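Local coordinates for Glyco_hydro_cc domain-containing protein (PDB 6UB0) that hydrolyses the beta-1,3-glucan curdlan as an exo-acting glucanase of glycoside hydrolase family 128 (subgroup III), here with laminaribiose bound at the -2 and -1 subsites, at residues Gly53-Asp58 and Asn98-Arg103; Leu71-Pro76 and Ala90-Lys95; Val141-Pro146 and Lys154-Glu159. One frame throughout, in Å; residues are numbered along the deposited sequence.

Contact 1: residues Gly53-Asp58 and Asn98-Arg103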
loop_
_atom_site.group_PDB
_atom_site.type_symbol
_atom_site.label_atom_id
_atom_site.label_comp_id
_atom_site.label_asym_id
_atom_site.label_seq_id
_atom_site.Cartn_x
_atom_site.Cartn_y
_atom_site.Cartn_z
ATOM N N GLY A 53 12.803 3.290 16.223
ATOM C CA GLY A 53 12.745 3.296 17.688
ATOM C C GLY A 53 11.764 2.295 18.259
ATOM O O GLY A 53 12.123 1.662 19.232
ATOM N N SER A 54 10.557 2.170 17.692
ATOM C CA SER A 54 9.442 1.370 18.273
ATOM C C SER A 54 9.141 0.117 17.442
ATOM O O SER A 54 8.335 -0.732 17.883
ATOM C CB SER A 54 8.214 2.223 18.459
ATOM O OG SER A 54 7.634 2.541 17.216
ATOM N N TRP A 55 9.738 0.003 16.262
ATOM C CA TRP A 55 9.353 -1.022 15.259
ATOM C C TRP A 55 9.386 -2.433 15.866
ATOM O O TRP A 55 8.467 -3.215 15.625
ATOM C CB TRP A 55 10.261 -0.943 14.046
ATOM C CG TRP A 55 9.882 -1.947 13.023
ATOM C CD1 TRP A 55 10.667 -2.917 12.482
ATOM C CD2 TRP A 55 8.586 -2.081 12.432
ATOM N NE1 TRP A 55 9.941 -3.664 11.602
ATOM C CE2 TRP A 55 8.678 -3.142 11.510
ATOM C CE3 TRP A 55 7.380 -1.378 12.562
ATOM C CZ2 TRP A 55 7.604 -3.513 10.709
ATOM C CZ3 TRP A 55 6.308 -1.766 11.786
ATOM C CH2 TRP A 55 6.418 -2.817 10.881
ATOM N N ASN A 56 10.428 -2.780 16.617
ATOM C CA ASN A 56 10.473 -4.125 17.245
ATOM C C ASN A 56 9.103 -4.341 17.907
ATOM O O ASN A 56 8.422 -5.386 17.577
ATOM C CB ASN A 56 11.739 -4.155 18.086
ATOM C CG ASN A 56 12.738 -3.365 17.274
ATOM O OD1 ASN A 56 12.788 -2.117 17.348
ATOM N ND2 ASN A 56 13.311 -4.038 16.289
ATOM N N ALA A 57 8.832 -3.440 18.876
ATOM C CA ALA A 57 7.690 -3.509 19.810
ATOM C C ALA A 57 6.419 -3.509 18.990
ATOM O O ALA A 57 5.523 -4.290 19.291
ATOM C CB ALA A 57 7.721 -2.341 20.759
ATOM N N ASP A 58 6.368 -2.670 17.955
ATOM C CA ASP A 58 5.136 -2.472 17.146
ATOM C C ASP A 58 4.855 -3.747 16.348
ATOM O O ASP A 58 3.721 -4.229 16.422
ATOM C CB ASP A 58 5.263 -1.238 16.258
ATOM C CG ASP A 58 5.498 0.077 16.989
ATOM O OD1 ASP A 58 4.842 0.318 18.016
ATOM O OD2 ASP A 58 6.286 0.894 16.451
ATOM N N ASN A 98 13.329 -8.112 7.740
ATOM C CA ASN A 98 13.718 -9.543 7.519
ATOM C C ASN A 98 13.490 -10.418 8.753
ATOM O O ASN A 98 13.242 -11.601 8.606
ATOM C CB ASN A 98 15.198 -9.717 7.158
ATOM C CG ASN A 98 15.451 -9.683 5.668
ATOM O OD1 ASN A 98 14.661 -9.122 4.924
ATOM N ND2 ASN A 98 16.553 -10.260 5.214
ATOM N N PRO A 99 13.776 -9.919 9.976
ATOM C CA PRO A 99 13.539 -10.653 11.221
ATOM C C PRO A 99 12.145 -11.235 11.467
ATOM O O PRO A 99 12.066 -12.149 12.191
ATOM C CB PRO A 99 13.739 -9.609 12.333
ATOM C CG PRO A 99 14.230 -8.334 11.635
ATOM C CD PRO A 99 14.613 -8.735 10.227
ATOM N N TYR A 100 11.101 -10.624 10.916
ATOM C CA TYR A 100 9.689 -11.061 11.061
ATOM C C TYR A 100 9.256 -11.937 9.888
ATOM O O TYR A 100 8.075 -12.203 9.764
ATOM C CB TYR A 100 8.799 -9.829 11.210
ATOM C CG TYR A 100 9.246 -9.000 12.374
ATOM C CD1 TYR A 100 8.883 -9.360 13.649
ATOM C CD2 TYR A 100 10.118 -7.929 12.201
ATOM C CE1 TYR A 100 9.307 -8.639 14.741
ATOM C CE2 TYR A 100 10.603 -7.235 13.293
ATOM C CZ TYR A 100 10.198 -7.605 14.561
ATOM O OH TYR A 100 10.616 -6.934 15.662
ATOM N N ALA A 101 10.188 -12.359 9.049
ATOM C CA ALA A 101 9.900 -13.140 7.824
ATOM C C ALA A 101 9.150 -14.430 8.166
ATOM O O ALA A 101 8.295 -14.829 7.364
ATOM C CB ALA A 101 11.175 -13.458 7.099
ATOM N N ALA A 102 9.474 -15.054 9.295
ATOM C CA ALA A 102 8.919 -16.372 9.679
ATOM C C ALA A 102 7.455 -16.197 10.119
ATOM O O ALA A 102 6.654 -17.114 9.900
ATOM C CB ALA A 102 9.791 -17.019 10.736
ATOM N N ARG A 103 7.096 -15.014 10.622
ATOM C CA ARG A 103 5.794 -14.774 11.289
ATOM C C ARG A 103 4.883 -13.863 10.454
ATOM O O ARG A 103 3.710 -13.750 10.755
ATOM C CB ARG A 103 6.079 -14.296 12.714
ATOM C CG ARG A 103 6.504 -15.455 13.612
ATOM C CD ARG A 103 7.142 -15.120 14.962
ATOM N NE ARG A 103 8.076 -13.991 15.003
ATOM C CZ ARG A 103 8.018 -12.991 15.880
ATOM N NH1 ARG A 103 7.045 -12.951 16.779
ATOM N NH2 ARG A 103 8.895 -11.991 15.800
#
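Two first torsions set up the meeting of W55 and Y100: the indole leaves its helix with CG anti to the backbone N (chi1 -179°), while the phenol ring has CG anti to its carbonyl carbon (chi1 -57°) and reaches across to helix 52-64. The contact lies on the outer layer of the TIM-barrel catalytic core, where this helix packs against the short 3-10 turn that follows helix 86-96 and leads into strand 105-111. The indole sets out across the line to the turn, but its pyrrole end comes nearer, and NE1 lies 4.0 Å from CE2 of Y100. The two side chains run past each other in opposite senses. The five-membered ring of W55 and the phenol ring are centred 5.7 Å apart with their planes at 77°, an oblique pair that is neither stacked nor edge-to-face. NE1 also makes a weak hydrogen bond to the carbonyl O of Y96, at the end of helix 86-96. Y100 continues along helix 52-64 over A59, E60 and I63, and R103, just beyond the turn, forms a salt bridge with E60. At its far end the phenol crosses the side chain of N56 at about a right angle, and Y100 OH rests against the helix backbone, 3.2 Å from CA of N56.

Contact 2: residues Leu71-Pro76 and Ala90-Lys95. With GLC (alpha-D-glucopyranose), chain B.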
loop_
_atom_site.group_PDB
_atom_site.type_symbol
_atom_site.label_atom_id
_atom_site.label_comp_id
_atom_site.label_asym_id
_atom_site.label_seq_id
_atom_site.Cartn_x
_atom_site.Cartn_y
_atom_site.Cartn_z
ATOM N N LEU A 71 4.218 -3.841 6.400
ATOM C CA LEU A 71 4.666 -2.935 5.285
ATOM C C LEU A 71 5.908 -2.131 5.696
ATOM O O LEU A 71 5.977 -1.628 6.850
ATOM C CB LEU A 71 3.585 -1.926 4.892
ATOM C CG LEU A 71 2.349 -2.492 4.232
ATOM C CD1 LEU A 71 1.176 -1.554 4.424
ATOM C CD2 LEU A 71 2.549 -2.841 2.761
ATOM N N ALA A 72 6.766 -1.861 4.716
ATOM C CA ALA A 72 7.992 -1.075 4.935
ATOM C C ALA A 72 7.765 0.379 4.512
ATOM O O ALA A 72 6.599 0.768 4.333
ATOM C CB ALA A 72 9.128 -1.706 4.186
ATOM N N PHE A 73 8.854 1.124 4.293
ATOM C CA PHE A 73 8.891 2.601 4.293
ATOM C C PHE A 73 7.929 3.168 3.234
ATOM O O PHE A 73 7.697 2.594 2.165
ATOM C CB PHE A 73 10.345 3.053 4.105
ATOM C CG PHE A 73 11.336 2.072 4.715
ATOM C CD1 PHE A 73 11.355 1.832 6.086
ATOM C CD2 PHE A 73 12.243 1.380 3.912
ATOM C CE1 PHE A 73 12.255 0.937 6.662
ATOM C CE2 PHE A 73 13.155 0.482 4.490
ATOM C CZ PHE A 73 13.140 0.250 5.852
ATOM N N ASN A 74 7.372 4.318 3.568
ATOM C CA ASN A 74 6.460 5.091 2.674
ATOM C C ASN A 74 7.228 6.026 1.739
ATOM O O ASN A 74 7.593 7.117 2.178
ATOM C CB ASN A 74 5.480 5.897 3.485
ATOM C CG ASN A 74 4.314 6.302 2.624
ATOM O OD1 ASN A 74 3.615 5.461 2.091
ATOM N ND2 ASN A 74 4.171 7.596 2.427
ATOM N N GLU A 75 7.276 5.698 0.467
ATOM C CA GLU A 75 7.831 6.668 -0.552
ATOM C C GLU A 75 9.232 7.112 -0.125
ATOM O O GLU A 75 9.537 8.309 0.069
ATOM C CB GLU A 75 6.877 7.840 -0.815
ATOM C CG GLU A 75 5.669 7.432 -1.649
ATOM C CD GLU A 75 4.786 8.550 -2.135
ATOM O OE1 GLU A 75 5.177 9.730 -1.904
ATOM O OE2 GLU A 75 3.777 8.203 -2.834
ATOM N N PRO A 76 10.179 6.146 -0.003
ATOM C CA PRO A 76 11.572 6.511 0.259
ATOM C C PRO A 76 12.156 7.364 -0.893
ATOM O O PRO A 76 13.100 8.134 -0.678
ATOM C CB PRO A 76 12.240 5.129 0.423
ATOM C CG PRO A 76 11.392 4.202 -0.434
ATOM C CD PRO A 76 9.986 4.700 -0.182
ATOM N N ALA A 90 17.838 -0.657 1.956
ATOM C CA ALA A 90 18.252 -2.084 1.897
ATOM C C ALA A 90 18.753 -2.502 3.281
ATOM O O ALA A 90 18.299 -3.531 3.833
ATOM C CB ALA A 90 19.301 -2.286 0.845
ATOM N N ALA A 91 19.630 -1.669 3.832
ATOM C CA ALA A 91 20.249 -1.828 5.157
ATOM C C ALA A 91 19.145 -1.905 6.197
ATOM O O ALA A 91 19.133 -2.869 6.975
ATOM C CB ALA A 91 21.197 -0.678 5.429
ATOM N N ALA A 92 18.265 -0.912 6.225
ATOM C CA ALA A 92 17.254 -0.792 7.294
ATOM C C ALA A 92 16.184 -1.870 7.092
ATOM O O ALA A 92 15.545 -2.247 8.088
ATOM C CB ALA A 92 16.680 0.594 7.294
ATOM N N TYR A 93 15.971 -2.293 5.836
ATOM C CA TYR A 93 14.974 -3.340 5.519
ATOM C C TYR A 93 15.474 -4.615 6.173
ATOM O O TYR A 93 14.760 -5.131 7.045
ATOM C CB TYR A 93 14.772 -3.617 4.028
ATOM C CG TYR A 93 13.546 -4.458 3.762
ATOM C CD1 TYR A 93 12.274 -3.898 3.633
ATOM C CD2 TYR A 93 13.645 -5.837 3.644
ATOM C CE1 TYR A 93 11.144 -4.693 3.405
ATOM C CE2 TYR A 93 12.534 -6.635 3.422
ATOM C CZ TYR A 93 11.275 -6.073 3.297
ATOM O OH TYR A 93 10.236 -6.940 3.075
ATOM N N GLN A 94 16.679 -5.029 5.745
ATOM C CA GLN A 94 17.359 -6.272 6.177
ATOM C C GLN A 94 17.384 -6.295 7.687
ATOM O O GLN A 94 17.107 -7.382 8.243
ATOM C CB GLN A 94 18.762 -6.359 5.595
ATOM C CG GLN A 94 18.715 -6.985 4.220
ATOM C CD GLN A 94 20.088 -7.025 3.627
ATOM O OE1 GLN A 94 20.920 -7.839 4.016
ATOM N NE2 GLN A 94 20.314 -6.157 2.671
ATOM N N LYS A 95 17.681 -5.147 8.291
ATOM C CA LYS A 95 17.761 -4.976 9.762
ATOM C C LYS A 95 16.389 -5.125 10.433
ATOM O O LYS A 95 16.325 -5.857 11.428
ATOM C CB LYS A 95 18.385 -3.639 10.163
ATOM C CG LYS A 95 18.542 -3.423 11.666
ATOM C CD LYS A 95 19.553 -2.310 12.003
ATOM C CE LYS A 95 19.199 -1.529 13.258
ATOM N NZ LYS A 95 19.714 -2.157 14.509
HETATM C C1 GLC B . 1.484 10.239 -1.208
HETATM C C2 GLC B . 1.988 10.119 0.238
HETATM C C3 GLC B . 1.172 11.007 1.180
HETATM C C4 GLC B . 1.110 12.447 0.603
HETATM C C5 GLC B . 0.701 12.460 -0.845
HETATM C C6 GLC B . 0.629 13.850 -1.509
HETATM O O1 GLC B . 0.103 9.882 -1.368
HETATM O O2 GLC B . 1.979 8.792 0.817
HETATM O O3 GLC B . 1.754 10.960 2.482
HETATM O O4 GLC B . 0.112 13.143 1.271
HETATM O O5 GLC B . 1.627 11.640 -1.558
HETATM O O6 GLC B . 1.632 14.607 -0.898
#
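F73 points the end of its ring at helix 86-96, so that the rim of the phenyl group, rather than a face, meets the helix. Its CZ lies 3.8 Å from the backbone N of Y93, which sits near the ring plane together with the carbonyl carbon of A92. The methyl group of A92 reaches the same corner obliquely, with CB also 3.8 Å from F73 CZ. Y93 leaves the helix with CG anti to the backbone N (chi1 -167°), which carries its ring alongside A72; there A72 CB abuts the ring edge, 3.7 Å from CE1. The phenol continues past this methyl to hydrogen-bond through OH with the carbonyl of K135. Within the TIM barrel, this packing seats the loop at the C-terminal end of strand 69-71 against the helix that follows it, and P109 of the adjacent strand 105-111 touches both A72 and F73. Beyond F73 the loop turns its next two side chains into the glycan pocket. N74, with CG anti to its backbone N (chi1 -162°), sends ND2 to O2 of the glucose in a 3.0 Å hydrogen bond that is almost straight (171° at the hydrogen); the same nitrogen is bonded to Q81. E75 extends beyond CG to place OE2 3.5 Å from C1 of the sugar, and this oxygen is also hydrogen-bonded to H142 ND1.

Contact 3: residues Val141-Pro146 and Lys154-Glu159. With GLC (alpha-D-glucopyranose), chain B.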
loop_
_atom_site.group_PDB
_atom_site.type_symbol
_atom_site.label_atom_id
_atom_site.label_comp_id
_atom_site.label_asym_id
_atom_site.label_seq_id
_atom_site.Cartn_x
_atom_site.Cartn_y
_atom_site.Cartn_z
ATOM N N VAL A 141 3.428 -0.384 -4.141
ATOM C CA VAL A 141 3.569 0.781 -5.068
ATOM C C VAL A 141 2.376 1.745 -4.946
ATOM O O VAL A 141 1.285 1.362 -4.466
ATOM C CB VAL A 141 3.663 0.288 -6.526
ATOM C CG1 VAL A 141 4.850 -0.684 -6.707
ATOM C CG2 VAL A 141 2.326 -0.283 -6.974
ATOM N N HIS A 142 2.562 2.958 -5.426
ATOM C CA HIS A 142 1.544 4.026 -5.390
ATOM C C HIS A 142 1.365 4.659 -6.766
ATOM O O HIS A 142 2.411 4.887 -7.367
ATOM C CB HIS A 142 2.010 5.165 -4.547
ATOM C CG HIS A 142 2.129 4.887 -3.110
ATOM N ND1 HIS A 142 2.666 5.785 -2.284
ATOM C CD2 HIS A 142 1.791 3.807 -2.372
ATOM C CE1 HIS A 142 2.604 5.344 -1.046
ATOM N NE2 HIS A 142 2.086 4.108 -1.058
ATOM N N TRP A 143 0.142 5.044 -7.188
ATOM C CA TRP A 143 -0.073 5.799 -8.439
ATOM C C TRP A 143 -1.089 6.929 -8.192
ATOM O O TRP A 143 -2.197 6.611 -7.713
ATOM C CB TRP A 143 -0.490 4.860 -9.573
ATOM C CG TRP A 143 -0.586 5.599 -10.864
ATOM C CD1 TRP A 143 0.420 5.847 -11.752
ATOM C CD2 TRP A 143 -1.732 6.310 -11.343
ATOM N NE1 TRP A 143 -0.056 6.588 -12.808
ATOM C CE2 TRP A 143 -1.372 6.895 -12.578
ATOM C CE3 TRP A 143 -3.028 6.480 -10.865
ATOM C CZ2 TRP A 143 -2.288 7.614 -13.335
ATOM C CZ3 TRP A 143 -3.936 7.188 -11.621
ATOM C CH2 TRP A 143 -3.565 7.763 -12.840
ATOM N N HIS A 144 -0.679 8.194 -8.372
ATOM C CA HIS A 144 -1.562 9.383 -8.336
ATOM C C HIS A 144 -1.452 10.081 -9.694
ATOM O O HIS A 144 -0.355 10.178 -10.243
ATOM C CB HIS A 144 -1.191 10.376 -7.246
ATOM C CG HIS A 144 -1.262 9.824 -5.859
ATOM N ND1 HIS A 144 -2.155 10.327 -4.913
ATOM C CD2 HIS A 144 -0.547 8.862 -5.245
ATOM C CE1 HIS A 144 -2.003 9.679 -3.780
ATOM N NE2 HIS A 144 -1.042 8.769 -3.965
ATOM N N GLY A 145 -2.569 10.563 -10.201
ATOM C CA GLY A 145 -2.582 11.178 -11.528
ATOM C C GLY A 145 -4.010 11.492 -11.919
ATOM O O GLY A 145 -4.953 10.990 -11.291
ATOM N N PRO A 146 -4.189 12.376 -12.922
ATOM C CA PRO A 146 -5.528 12.646 -13.417
ATOM C C PRO A 146 -6.312 11.230 -13.679
ATOM O O PRO A 146 -5.617 10.349 -14.023
ATOM C CB PRO A 146 -5.251 13.519 -14.655
ATOM C CG PRO A 146 -3.946 14.199 -14.328
ATOM C CD PRO A 146 -3.144 13.136 -13.614
ATOM N N LYS A 154 -2.286 1.486 -15.404
ATOM C CA LYS A 154 -2.221 0.019 -15.651
ATOM C C LYS A 154 -0.812 -0.406 -16.062
ATOM O O LYS A 154 -0.399 -1.520 -15.705
ATOM C CB LYS A 154 -3.265 -0.324 -16.711
ATOM C CG LYS A 154 -4.673 0.107 -16.327
ATOM C CD LYS A 154 -5.718 -0.160 -17.401
ATOM C CE LYS A 154 -6.399 -1.499 -17.238
ATOM N NZ LYS A 154 -7.600 -1.620 -18.093
ATOM N N ARG A 155 -0.123 0.436 -16.835
ATOM C CA ARG A 155 1.239 0.201 -17.374
ATOM C C ARG A 155 2.173 0.124 -16.169
ATOM O O ARG A 155 2.941 -0.879 -15.999
ATOM C CB ARG A 155 1.540 1.370 -18.336
ATOM C CG ARG A 155 2.968 1.477 -18.863
ATOM C CD ARG A 155 4.026 1.888 -17.829
ATOM N NE ARG A 155 3.814 3.198 -17.183
ATOM C CZ ARG A 155 4.617 3.749 -16.257
ATOM N NH1 ARG A 155 5.683 3.101 -15.813
ATOM N NH2 ARG A 155 4.329 4.942 -15.752
ATOM N N TYR A 156 2.055 1.162 -15.337
ATOM C CA TYR A 156 2.824 1.338 -14.088
ATOM C C TYR A 156 2.689 0.060 -13.250
ATOM O O TYR A 156 3.669 -0.472 -12.763
ATOM C CB TYR A 156 2.349 2.584 -13.331
ATOM C CG TYR A 156 3.012 2.711 -11.989
ATOM C CD1 TYR A 156 4.288 3.217 -11.866
ATOM C CD2 TYR A 156 2.369 2.308 -10.826
ATOM C CE1 TYR A 156 4.922 3.316 -10.638
ATOM C CE2 TYR A 156 3.000 2.382 -9.592
ATOM C CZ TYR A 156 4.278 2.889 -9.490
ATOM O OH TYR A 156 4.859 3.014 -8.270
ATOM N N VAL A 157 1.459 -0.394 -13.050
ATOM C CA VAL A 157 1.168 -1.556 -12.149
ATOM C C VAL A 157 1.807 -2.815 -12.746
ATOM O O VAL A 157 2.470 -3.602 -12.005
ATOM C CB VAL A 157 -0.344 -1.725 -11.917
ATOM C CG1 VAL A 157 -0.619 -2.947 -11.073
ATOM C CG2 VAL A 157 -0.949 -0.489 -11.273
ATOM N N SER A 158 1.636 -2.998 -14.044
ATOM C CA SER A 158 2.272 -4.098 -14.806
ATOM C C SER A 158 3.786 -3.980 -14.687
ATOM O O SER A 158 4.407 -4.972 -14.387
ATOM C CB SER A 158 1.807 -4.080 -16.204
ATOM O OG SER A 158 0.393 -3.929 -16.209
ATOM N N GLU A 159 4.335 -2.788 -14.870
ATOM C CA GLU A 159 5.802 -2.565 -14.792
ATOM C C GLU A 159 6.278 -2.914 -13.377
ATOM O O GLU A 159 7.373 -3.523 -13.251
ATOM C CB GLU A 159 6.126 -1.127 -15.187
ATOM C CG GLU A 159 7.547 -0.934 -15.692
ATOM C CD GLU A 159 7.669 0.208 -16.687
ATOM O OE1 GLU A 159 6.946 1.222 -16.507
ATOM O OE2 GLU A 159 8.465 0.074 -17.671
HETATM C C1 GLC B . 1.484 10.239 -1.208
HETATM C C2 GLC B . 1.988 10.119 0.238
HETATM C C3 GLC B . 1.172 11.007 1.180
HETATM C C4 GLC B . 1.110 12.447 0.603
HETATM C C5 GLC B . 0.701 12.460 -0.845
HETATM C C6 GLC B . 0.629 13.850 -1.509
HETATM O O1 GLC B . 0.103 9.882 -1.368
HETATM O O2 GLC B . 1.979 8.792 0.817
HETATM O O3 GLC B . 1.754 10.960 2.482
HETATM O O4 GLC B . 0.112 13.143 1.271
HETATM O O5 GLC B . 1.627 11.640 -1.558
HETATM O O6 GLC B . 1.632 14.607 -0.898
#
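In the beta-alpha-beta unit made by strand 138-146, helix 150-166 and strand 172-180, one side of the first strand faces its covering helix while the other lines the glycan pocket. The short segments 141-146 and 154-159 run nearly antiparallel, at 167°, with their axes 9.4 Å apart. Y156 carries the contact on the helix side. Its CG is anti to the backbone N (chi1 174°), which directs the ring from the helix onto the strand, where V141, H142 and W143 meet it in turn. V141 comes from the opposite direction, its CB 3.5 Å from Y156 OH and 3.8 Å from Y156 CE2, with its CG2 at a similar range from the same ring carbon. Nearer the helix, W143 CB lies 4.0 Å from Y156 CD2, and the indole CD1 approaches CB and CG of the tyrosine. The five-membered ring of W143 and the Y156 ring are inclined at 44°, an oblique pairing. At the far end of the phenol, OH passes 3.2 Å from the carbonyl O of H142, but its hydrogen-bonding partner is the carbonyl of S112. The W143 indole is tied through NE1 to D152 at the start of the same helix. H142 and H144 leave the strand on the pocket side. H144 places NE2 3.0 Å from O1 of the glucose, and hydrogen bonds at both ring nitrogens, NE2 to E176 and ND1 to E178, together fix the rotation of the imidazole. Helices packed on the outside of the strands, with the glycan bound towards the strands' C-terminal ends, are characteristic of glycoside hydrolases built on a TIM barrel.

The three contacts follow one another round the TIM barrel. Contact 2 is nested in the chain between the two segments of contact 1, and contact 3 comes after both. Contacts 1 and 2 are neighbours, with centres about 12 Å apart: P99 of the turn packs on Q94 of helix 86-96, and W55 of helix 52-64 reaches L71 of strand 69-71. Contacts 1 and 3 lie on opposite sides of the chain's centre, their centres about 29 Å apart. Contacts 2 and 3, about 21 Å apart between centres, meet through E75 and H142 beside the glucose. Strands 69-71 and 138-146, in one parallel sheet with strand 105-111 between them, thus contribute to a common glycan pocket.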